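Local coordinates for myosin regulatory light chain (Physarum polycephalum, PDB 2BL0), which serves as an EF-hand light chain in the regulatory domain of myosin II, its structure carrying a bound calcium ion, at residues E26-V31 with A42-M47; D52-G57 with F61-S66; A104-G109 with H115-F120. All blocks are in the same frame, centred on the assembly; numbering follows the deposited sequence. Where two conformers were deposited one is given.

Overall arrangement
Contacts 1 and 2, in the first EF-hand pair, lie on the opposite side of the chain's centre from contact 3, in the second; the centres of contacts 1 and 3 are about 35 Å apart. Contacts 1 and 3 are buried meetings of two helices in which a phenylalanine receives a neighbour on its face: a flat amide in contact 1, a leucine methyl in contact 3. Contact 2 is only partly buried and polar, its loop and helix joined through calcium. It follows contact 1 along the chain: helix 41-51, which supplies residues 42-47, runs into the metal-binding loop.

Contact 1: E26-V31 with A42-M47; sequences EGLQTV and AAFNEM
Gln29 and Phe44 have the nearest CA atoms, 8.4 Å apart, and the axes of the helical segments 26-31 and 42-47 come within 11.4 Å at an angle of 119° between their directions. At this spacing side chains must span the distance, and the Phe44 ring does most of that work. Its CG stands anti to the backbone N (chi1 176°), which carries the ring out toward the other helix. Gln29 reaches it with a chain bent at chi2, laying the carboxamide over one face almost parallel to the ring, the two planes only 10° apart. NE2 sits above the ring centre, 3.4 Å from Phe44 CE2, so this is an amide-on-ring stack, with the flat of the amide rather than an N-H turned to the pi cloud. Leu28 comes obliquely and slides past the ring in the opposite direction, its CD2 3.7 Å from Phe44 CE1. The same methyl lies 4.0 Å from Met47 CG, and thus joins the ring to the next turn of helix 41-51. An alanine in place of Phe44 is likely to leave the Gln29 amide without the surface on which it lies flat and to open a gap beside Leu28 CD2. Phe44 and Met47 also touch Leu32 and Val39, while Leu28 and Met47 pack on side chains of another protein chain. Helix 25-35 follows strand 22-24, which pairs antiparallel with strand 58-60, and helix 41-51 runs on into the calcium loop.

Contact 2: D52-G57 with F61-S66; sequences DATGNG and FPEFLS. With CA (calcium ion), chain E.
Glu63 OE2 is gripped twice, by the calcium ion at 2.4 Å and by the backbone N of Thr54 at 2.9 Å. The arrangement is the calcium loop of an EF-hand, in which a loop after helix 41-51 that opens with a type I turn from Asp52 to Gly55 wraps the ion and a glutamate from the following helix closes the site. The bond from Thr54 N is nearly straight and meets OE2 almost end-on to its C-O bond. Glu63 OE1 also binds the metal, making the carboxylate bidentate, and accepts a hydrogen bond from the backbone N of Gln60. Both oxygens are therefore positioned by backbone N-H groups as well as by the ion, which should limit rotation of the carboxylate. The chain of Glu63 is extended beyond CG and so reaches from its helix to the ion and to Thr54 N of the loop.

The loop supplies Asp52 OD1 at 2.3 Å from the ion, Thr54 OG1, and Asn56 OD1, with the Lys58 carbonyl O completing the protein ligands. With its chi1 at 64°, Thr54 sets OG1 between backbone N and carbonyl carbon, where it faces the metal, 3.0 Å from Glu63 OE2. The shared cation probably makes this close approach of two oxygens tolerable. The Asp52 and Glu63 side chains lie side by side, yet their carboxylate planes are 82° apart. Asp52 is also held within the loop: its second oxygen, OD2, accepts the Gly57 N at 2.8 Å on the syn side, 29° out of the carboxylate plane.

Contact 3: A104-G109 with H115-F120; sequences ALLNLG and HEFAEF
Within the second EF-hand domain pair, helix 98-107 packs against helix 114-124 through two successive leucines and a phenylalanine. Leu106 CD2 lies over one face of the Phe117 ring, 3.7 Å from its centroid and 29° off the ring normal, a CH-pi contact. The methyl is displaced toward the rim at the root of the side chain, and its nearest ring atom is Phe117 CG at 3.3 Å, a tight fit. It also lies 3.5 Å from Phe117 CB, so the methyl sits over the start of the side chain rather than over the far end of the ring. Leu106 does not point straight across; a chain turned at both torsions (chi1 -81°, chi2 -74°) swings the methyl over the ring. Leu105 treats the same ring differently: its CD1 approaches at the edge, near the ring plane, 3.9 Å from Phe117 CE1. Face and edge of one aromatic are thus taken up by neighbouring residues of one helix.

Helix 98-107 follows strand 96-97, which pairs antiparallel with strand 130-131, and a short linker leads on to helix 114-124, so the contact joins consecutive helices of the EF-hand pair. Here the first helix is near its end: Leu108 is the first residue to leave helical backbone angles, and Leu108 N still bonds to Ala104 O at 3.0 Å. Phe117 further rests on Gln102, and Phe120 on Leu101, both from helix 98-107. Another protein chain reaches the same region, packing an apolar side chain on Leu105, and basic side chains of that other protein form salt bridges with Glu116 and Glu119.

Contact 1: E26-V31 with A42-M47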
loop_
_atom_site.group_PDB
_atom_site.type_symbol
_atom_site.label_atom_id
_atom_site.label_comp_id
_atom_site.label_asym_id
_atom_site.label_seq_id
_atom_site.Cartn_x
_atom_site.Cartn_y
_atom_site.Cartn_z
ATOM N N GLU C 26 37.825 -22.167 7.296
ATOM C CA GLU C 26 38.010 -23.437 6.594
ATOM C C GLU C 26 36.703 -23.916 5.928
ATOM O O GLU C 26 36.677 -24.276 4.738
ATOM C CB GLU C 26 38.520 -24.469 7.612
ATOM C CG GLU C 26 38.977 -25.800 7.066
ATOM C CD GLU C 26 40.306 -25.755 6.319
ATOM O OE1 GLU C 26 41.241 -25.007 6.687
ATOM O OE2 GLU C 26 40.404 -26.509 5.343
ATOM N N GLY C 27 35.621 -23.916 6.687
ATOM C CA GLY C 27 34.334 -24.339 6.161
ATOM C C GLY C 27 33.795 -23.403 5.098
ATOM O O GLY C 27 33.221 -23.848 4.107
ATOM N N LEU C 28 33.994 -22.096 5.280
ATOM C CA LEU C 28 33.473 -21.134 4.306
ATOM C C LEU C 28 34.187 -21.285 2.967
ATOM O O LEU C 28 33.543 -21.242 1.913
ATOM C CB LEU C 28 33.555 -19.698 4.821
ATOM C CG LEU C 28 32.924 -18.665 3.868
ATOM C CD1 LEU C 28 31.445 -18.931 3.576
ATOM C CD2 LEU C 28 33.113 -17.290 4.468
ATOM N N GLN C 29 35.495 -21.543 3.014
ATOM C CA GLN C 29 36.255 -21.833 1.797
ATOM C C GLN C 29 35.638 -23.002 1.042
ATOM O O GLN C 29 35.485 -22.944 -0.173
ATOM C CB GLN C 29 37.711 -22.146 2.120
ATOM C CG GLN C 29 38.462 -20.983 2.707
ATOM C CD GLN C 29 38.828 -19.921 1.679
ATOM O OE1 GLN C 29 38.297 -19.896 0.563
ATOM N NE2 GLN C 29 39.748 -19.042 2.053
ATOM N N THR C 30 35.286 -24.063 1.761
ATOM C CA THR C 30 34.670 -25.236 1.141
ATOM C C THR C 30 33.301 -24.923 0.568
ATOM O O THR C 30 32.975 -25.341 -0.534
ATOM C CB THR C 30 34.587 -26.362 2.178
ATOM O OG1 THR C 30 35.912 -26.770 2.525
ATOM C CG2 THR C 30 33.968 -27.611 1.601
ATOM N N VAL C 31 32.507 -24.142 1.309
ATOM C CA VAL C 31 31.195 -23.727 0.837
ATOM C C VAL C 31 31.278 -22.931 -0.477
ATOM O O VAL C 31 30.515 -23.176 -1.434
ATOM C CB VAL C 31 30.467 -22.891 1.944
ATOM C CG1 VAL C 31 29.246 -22.238 1.387
ATOM C CG2 VAL C 31 30.103 -23.806 3.112
ATOM N N ALA C 42 41.242 -10.778 -0.162
ATOM C CA ALA C 42 40.801 -9.637 0.646
ATOM C C ALA C 42 39.295 -9.644 0.840
ATOM O O ALA C 42 38.816 -9.380 1.928
ATOM C CB ALA C 42 41.232 -8.311 0.025
ATOM N N ALA C 43 38.560 -9.917 -0.232
ATOM C CA ALA C 43 37.109 -10.001 -0.149
ATOM C C ALA C 43 36.656 -11.184 0.713
ATOM O O ALA C 43 35.640 -11.077 1.366
ATOM C CB ALA C 43 36.490 -10.067 -1.551
ATOM N N PHE C 44 37.407 -12.288 0.736
ATOM C CA PHE C 44 37.068 -13.430 1.594
ATOM C C PHE C 44 37.187 -13.074 3.062
ATOM O O PHE C 44 36.286 -13.339 3.851
ATOM C CB PHE C 44 37.946 -14.655 1.311
ATOM C CG PHE C 44 37.688 -15.804 2.248
ATOM C CD1 PHE C 44 36.642 -16.683 2.005
ATOM C CD2 PHE C 44 38.447 -15.969 3.401
ATOM C CE1 PHE C 44 36.384 -17.722 2.865
ATOM C CE2 PHE C 44 38.185 -17.000 4.280
ATOM C CZ PHE C 44 37.146 -17.886 4.009
ATOM N N ASN C 45 38.309 -12.486 3.454
ATOM C CA ASN C 45 38.475 -12.093 4.843
ATOM C C ASN C 45 37.415 -11.090 5.249
ATOM O O ASN C 45 36.877 -11.177 6.352
ATOM C CB ASN C 45 39.880 -11.513 5.097
ATOM C CG ASN C 45 40.954 -12.565 5.022
ATOM O OD1 ASN C 45 40.708 -13.736 5.324
ATOM N ND2 ASN C 45 42.151 -12.170 4.596
ATOM N N GLU C 46 37.086 -10.168 4.341
ATOM C CA GLU C 46 36.046 -9.159 4.594
ATOM C C GLU C 46 34.693 -9.828 4.822
ATOM O O GLU C 46 33.988 -9.497 5.767
ATOM C CB GLU C 46 35.962 -8.194 3.407
ATOM C CG GLU C 46 34.826 -7.187 3.392
ATOM C CD GLU C 46 34.848 -6.346 2.118
ATOM O OE1 GLU C 46 34.733 -6.916 1.000
ATOM O OE2 GLU C 46 35.007 -5.115 2.223
ATOM N N MET C 47 34.342 -10.787 3.973
ATOM C CA MET C 47 33.023 -11.417 4.077
ATOM C C MET C 47 32.949 -12.267 5.347
ATOM O O MET C 47 31.916 -12.299 6.011
ATOM C CB MET C 47 32.644 -12.202 2.814
ATOM C CG MET C 47 33.048 -13.697 2.773
ATOM S SD MET C 47 32.659 -14.475 1.200
ATOM C CE MET C 47 31.005 -14.843 1.413
#

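Contact 2: D52-G57 with F61-S66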
loop_
_atom_site.group_PDB
_atom_site.type_symbol
_atom_site.label_atom_id
_atom_site.label_comp_id
_atom_site.label_asym_id
_atom_site.label_seq_id
_atom_site.Cartn_x
_atom_site.Cartn_y
_atom_site.Cartn_z
ATOM N N ASP C 52 31.116 -12.927 11.063
ATOM C CA ASP C 52 31.606 -13.299 12.384
ATOM C C ASP C 52 31.733 -12.057 13.271
ATOM O O ASP C 52 32.836 -11.587 13.560
ATOM C CB ASP C 52 32.956 -14.010 12.248
ATOM C CG ASP C 52 33.534 -14.472 13.593
ATOM O OD1 ASP C 52 32.769 -14.772 14.538
ATOM O OD2 ASP C 52 34.778 -14.573 13.774
ATOM N N ALA C 53 30.598 -11.542 13.712
ATOM C CA ALA C 53 30.561 -10.288 14.471
ATOM C C ALA C 53 31.322 -10.384 15.776
ATOM O O ALA C 53 31.918 -9.411 16.200
ATOM C CB ALA C 53 29.142 -9.863 14.734
ATOM N N THR C 54 31.311 -11.545 16.424
ATOM C CA THR C 54 32.022 -11.701 17.694
ATOM C C THR C 54 33.519 -11.860 17.510
ATOM O O THR C 54 34.262 -11.796 18.489
ATOM C CB THR C 54 31.553 -12.908 18.498
ATOM O OG1 THR C 54 31.854 -14.094 17.764
ATOM C CG2 THR C 54 30.060 -12.894 18.745
ATOM N N GLY C 55 33.958 -12.101 16.278
ATOM C CA GLY C 55 35.383 -12.145 15.965
ATOM C C GLY C 55 36.107 -13.352 16.532
ATOM O O GLY C 55 37.317 -13.314 16.737
ATOM N N ASN C 56 35.377 -14.438 16.769
ATOM C CA ASN C 56 35.946 -15.617 17.424
ATOM C C ASN C 56 36.343 -16.752 16.454
ATOM O O ASN C 56 36.784 -17.836 16.873
ATOM C CB ASN C 56 34.976 -16.127 18.483
ATOM C CG ASN C 56 33.912 -17.016 17.901
ATOM O OD1 ASN C 56 33.308 -16.658 16.904
ATOM N ND2 ASN C 56 33.673 -18.172 18.520
ATOM N N GLY C 57 36.196 -16.505 15.154
ATOM C CA GLY C 57 36.533 -17.474 14.114
ATOM C C GLY C 57 35.439 -18.473 13.722
ATOM O O GLY C 57 35.681 -19.407 12.928
ATOM N N PHE C 61 24.588 -19.198 13.629
ATOM C CA PHE C 61 23.398 -18.756 12.925
ATOM C C PHE C 61 22.952 -17.328 13.304
ATOM O O PHE C 61 22.702 -16.529 12.421
ATOM C CB PHE C 61 22.213 -19.731 13.058
ATOM C CG PHE C 61 20.970 -19.211 12.405
ATOM C CD1 PHE C 61 20.977 -18.921 11.050
ATOM C CD2 PHE C 61 19.823 -18.931 13.145
ATOM C CE1 PHE C 61 19.869 -18.393 10.427
ATOM C CE2 PHE C 61 18.701 -18.407 12.522
ATOM C CZ PHE C 61 18.731 -18.131 11.153
ATOM N N PRO C 62 22.797 -16.980 14.588
ATOM C CA PRO C 62 22.367 -15.602 14.896
ATOM C C PRO C 62 23.247 -14.501 14.285
ATOM O O PRO C 62 22.717 -13.442 13.957
ATOM C CB PRO C 62 22.364 -15.551 16.412
ATOM C CG PRO C 62 22.097 -17.006 16.829
ATOM C CD PRO C 62 22.834 -17.827 15.801
ATOM N N GLU C 63 24.549 -14.756 14.156
ATOM C CA GLU C 63 25.484 -13.824 13.520
ATOM C C GLU C 63 25.196 -13.690 12.021
ATOM O O GLU C 63 25.136 -12.594 11.489
ATOM C CB GLU C 63 26.919 -14.274 13.746
ATOM C CG GLU C 63 27.406 -14.133 15.183
ATOM C CD GLU C 63 28.819 -14.655 15.358
ATOM O OE1 GLU C 63 29.001 -15.851 15.142
ATOM O OE2 GLU C 63 29.780 -13.893 15.610
ATOM N N PHE C 64 25.042 -14.828 11.348
ATOM C CA PHE C 64 24.680 -14.879 9.933
ATOM C C PHE C 64 23.339 -14.168 9.727
ATOM O O PHE C 64 23.199 -13.351 8.826
ATOM C CB PHE C 64 24.602 -16.342 9.503
ATOM C CG PHE C 64 24.127 -16.563 8.087
ATOM C CD1 PHE C 64 24.991 -16.363 7.021
ATOM C CD2 PHE C 64 22.822 -16.986 7.828
ATOM C CE1 PHE C 64 24.575 -16.574 5.713
ATOM C CE2 PHE C 64 22.390 -17.202 6.522
ATOM C CZ PHE C 64 23.273 -16.993 5.455
ATOM N N LEU C 65 22.357 -14.493 10.575
ATOM C CA LEU C 65 21.016 -13.911 10.490
ATOM C C LEU C 65 21.042 -12.403 10.601
ATOM O O LEU C 65 20.392 -11.698 9.798
ATOM C CB LEU C 65 20.101 -14.459 11.596
ATOM C CG LEU C 65 18.650 -13.955 11.561
ATOM C CD1 LEU C 65 18.032 -14.296 10.203
ATOM C CD2 LEU C 65 17.830 -14.534 12.715
ATOM N N SER C 66 21.757 -11.893 11.601
ATOM C CA SER C 66 21.871 -10.453 11.780
ATOM C C SER C 66 22.447 -9.774 10.515
ATOM O O SER C 66 21.944 -8.719 10.069
ATOM C CB SER C 66 22.730 -10.112 13.003
ATOM O OG SER C 66 22.882 -8.695 13.133
HETATM CA CA CA E . 31.327 -15.723 16.040
#

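Contact 3: A104-G109 with H115-F120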
loop_
_atom_site.group_PDB
_atom_site.type_symbol
_atom_site.label_atom_id
_atom_site.label_comp_id
_atom_site.label_asym_id
_atom_site.label_seq_id
_atom_site.Cartn_x
_atom_site.Cartn_y
_atom_site.Cartn_z
ATOM N N ALA C 104 5.007 6.263 -11.216
ATOM C CA ALA C 104 4.717 5.564 -9.951
ATOM C C ALA C 104 5.939 5.394 -9.039
ATOM O O ALA C 104 5.914 5.767 -7.878
ATOM C CB ALA C 104 4.106 4.202 -10.222
ATOM N N LEU C 105 7.012 4.823 -9.566
ATOM C CA LEU C 105 8.178 4.498 -8.719
ATOM C C LEU C 105 8.982 5.745 -8.338
ATOM O O LEU C 105 9.731 5.729 -7.373
ATOM C CB LEU C 105 9.090 3.501 -9.434
ATOM C CG LEU C 105 8.456 2.149 -9.753
ATOM C CD1 LEU C 105 9.536 1.153 -10.204
ATOM C CD2 LEU C 105 7.691 1.592 -8.560
ATOM N N LEU C 106 8.857 6.807 -9.127
ATOM C CA LEU C 106 9.596 8.053 -8.879
ATOM C C LEU C 106 8.815 9.033 -8.012
ATOM O O LEU C 106 9.397 9.945 -7.443
ATOM C CB LEU C 106 9.989 8.740 -10.196
ATOM C CG LEU C 106 11.240 8.183 -10.910
ATOM C CD1 LEU C 106 12.511 8.593 -10.176
ATOM C CD2 LEU C 106 11.236 6.652 -11.075
ATOM N N ASN C 107 7.500 8.877 -7.930
ATOM C CA ASN C 107 6.679 9.880 -7.231
ATOM C C ASN C 107 5.995 9.367 -5.959
ATOM O O ASN C 107 5.705 10.155 -5.045
ATOM C CB ASN C 107 5.612 10.480 -8.168
ATOM C CG ASN C 107 6.202 11.145 -9.433
ATOM O OD1 ASN C 107 5.500 11.287 -10.438
ATOM N ND2 ASN C 107 7.453 11.585 -9.370
ATOM N N LEU C 108 5.703 8.067 -5.921
ATOM C CA LEU C 108 4.971 7.441 -4.815
ATOM C C LEU C 108 5.918 6.760 -3.836
ATOM O O LEU C 108 7.090 6.541 -4.130
ATOM C CB LEU C 108 3.976 6.386 -5.331
ATOM C CG LEU C 108 2.545 6.729 -5.767
ATOM C CD1 LEU C 108 2.289 8.226 -6.025
ATOM C CD2 LEU C 108 2.204 5.915 -6.972
ATOM N N GLY C 109 5.392 6.413 -2.665
ATOM C CA GLY C 109 6.131 5.600 -1.716
ATOM C C GLY C 109 7.454 6.231 -1.323
ATOM O O GLY C 109 7.540 7.449 -1.124
ATOM N N HIS C 115 18.704 7.589 -11.191
ATOM C CA HIS C 115 19.820 6.616 -11.333
ATOM C C HIS C 115 19.487 5.213 -10.838
ATOM O O HIS C 115 19.957 4.236 -11.416
ATOM C CB HIS C 115 21.078 7.101 -10.595
ATOM N N GLU C 116 18.753 5.098 -9.733
ATOM C CA GLU C 116 18.289 3.775 -9.310
ATOM C C GLU C 116 17.258 3.300 -10.329
ATOM O O GLU C 116 17.283 2.141 -10.725
ATOM C CB GLU C 116 17.661 3.799 -7.912
ATOM C CG GLU C 116 18.606 4.160 -6.774
ATOM C CD GLU C 116 17.860 4.425 -5.475
ATOM O OE1 GLU C 116 16.731 4.959 -5.545
ATOM O OE2 GLU C 116 18.394 4.086 -4.389
ATOM N N PHE C 117 16.395 4.216 -10.807
ATOM C CA PHE C 117 15.340 3.854 -11.772
ATOM C C PHE C 117 15.985 3.560 -13.137
ATOM O O PHE C 117 15.480 2.726 -13.903
ATOM C CB PHE C 117 14.228 4.934 -11.907
ATOM C CG PHE C 117 13.059 4.503 -12.807
ATOM C CD1 PHE C 117 12.163 3.482 -12.396
ATOM C CD2 PHE C 117 12.921 5.055 -14.086
ATOM C CE1 PHE C 117 11.112 3.050 -13.211
ATOM C CE2 PHE C 117 11.867 4.640 -14.920
ATOM C CZ PHE C 117 10.973 3.627 -14.492
ATOM N N ALA C 118 17.140 4.192 -13.381
ATOM C CA ALA C 118 17.953 3.942 -14.589
ATOM C C ALA C 118 18.671 2.589 -14.521
ATOM O O ALA C 118 18.761 1.897 -15.538
ATOM C CB ALA C 118 18.971 5.053 -14.795
ATOM N N GLU C 119 19.208 2.225 -13.357
ATOM C CA GLU C 119 19.842 0.887 -13.203
ATOM C C GLU C 119 18.761 -0.189 -13.357
ATOM O O GLU C 119 18.972 -1.228 -13.975
ATOM C CB GLU C 119 20.573 0.726 -11.854
ATOM C CG GLU C 119 21.911 1.450 -11.752
ATOM C CD GLU C 119 22.862 0.839 -10.732
ATOM O OE1 GLU C 119 22.919 1.348 -9.593
ATOM O OE2 GLU C 119 23.561 -0.147 -11.060
ATOM N N PHE C 120 17.585 0.086 -12.810
ATOM C CA PHE C 120 16.433 -0.804 -12.908
ATOM C C PHE C 120 16.018 -1.016 -14.367
ATOM O O PHE C 120 15.679 -2.155 -14.783
ATOM C CB PHE C 120 15.250 -0.250 -12.104
ATOM C CG PHE C 120 13.983 -1.026 -12.298
ATOM C CD1 PHE C 120 12.878 -0.453 -12.923
ATOM C CD2 PHE C 120 13.901 -2.344 -11.872
ATOM C CE1 PHE C 120 11.718 -1.195 -13.110
ATOM C CE2 PHE C 120 12.749 -3.083 -12.051
ATOM C CZ PHE C 120 11.651 -2.502 -12.672
#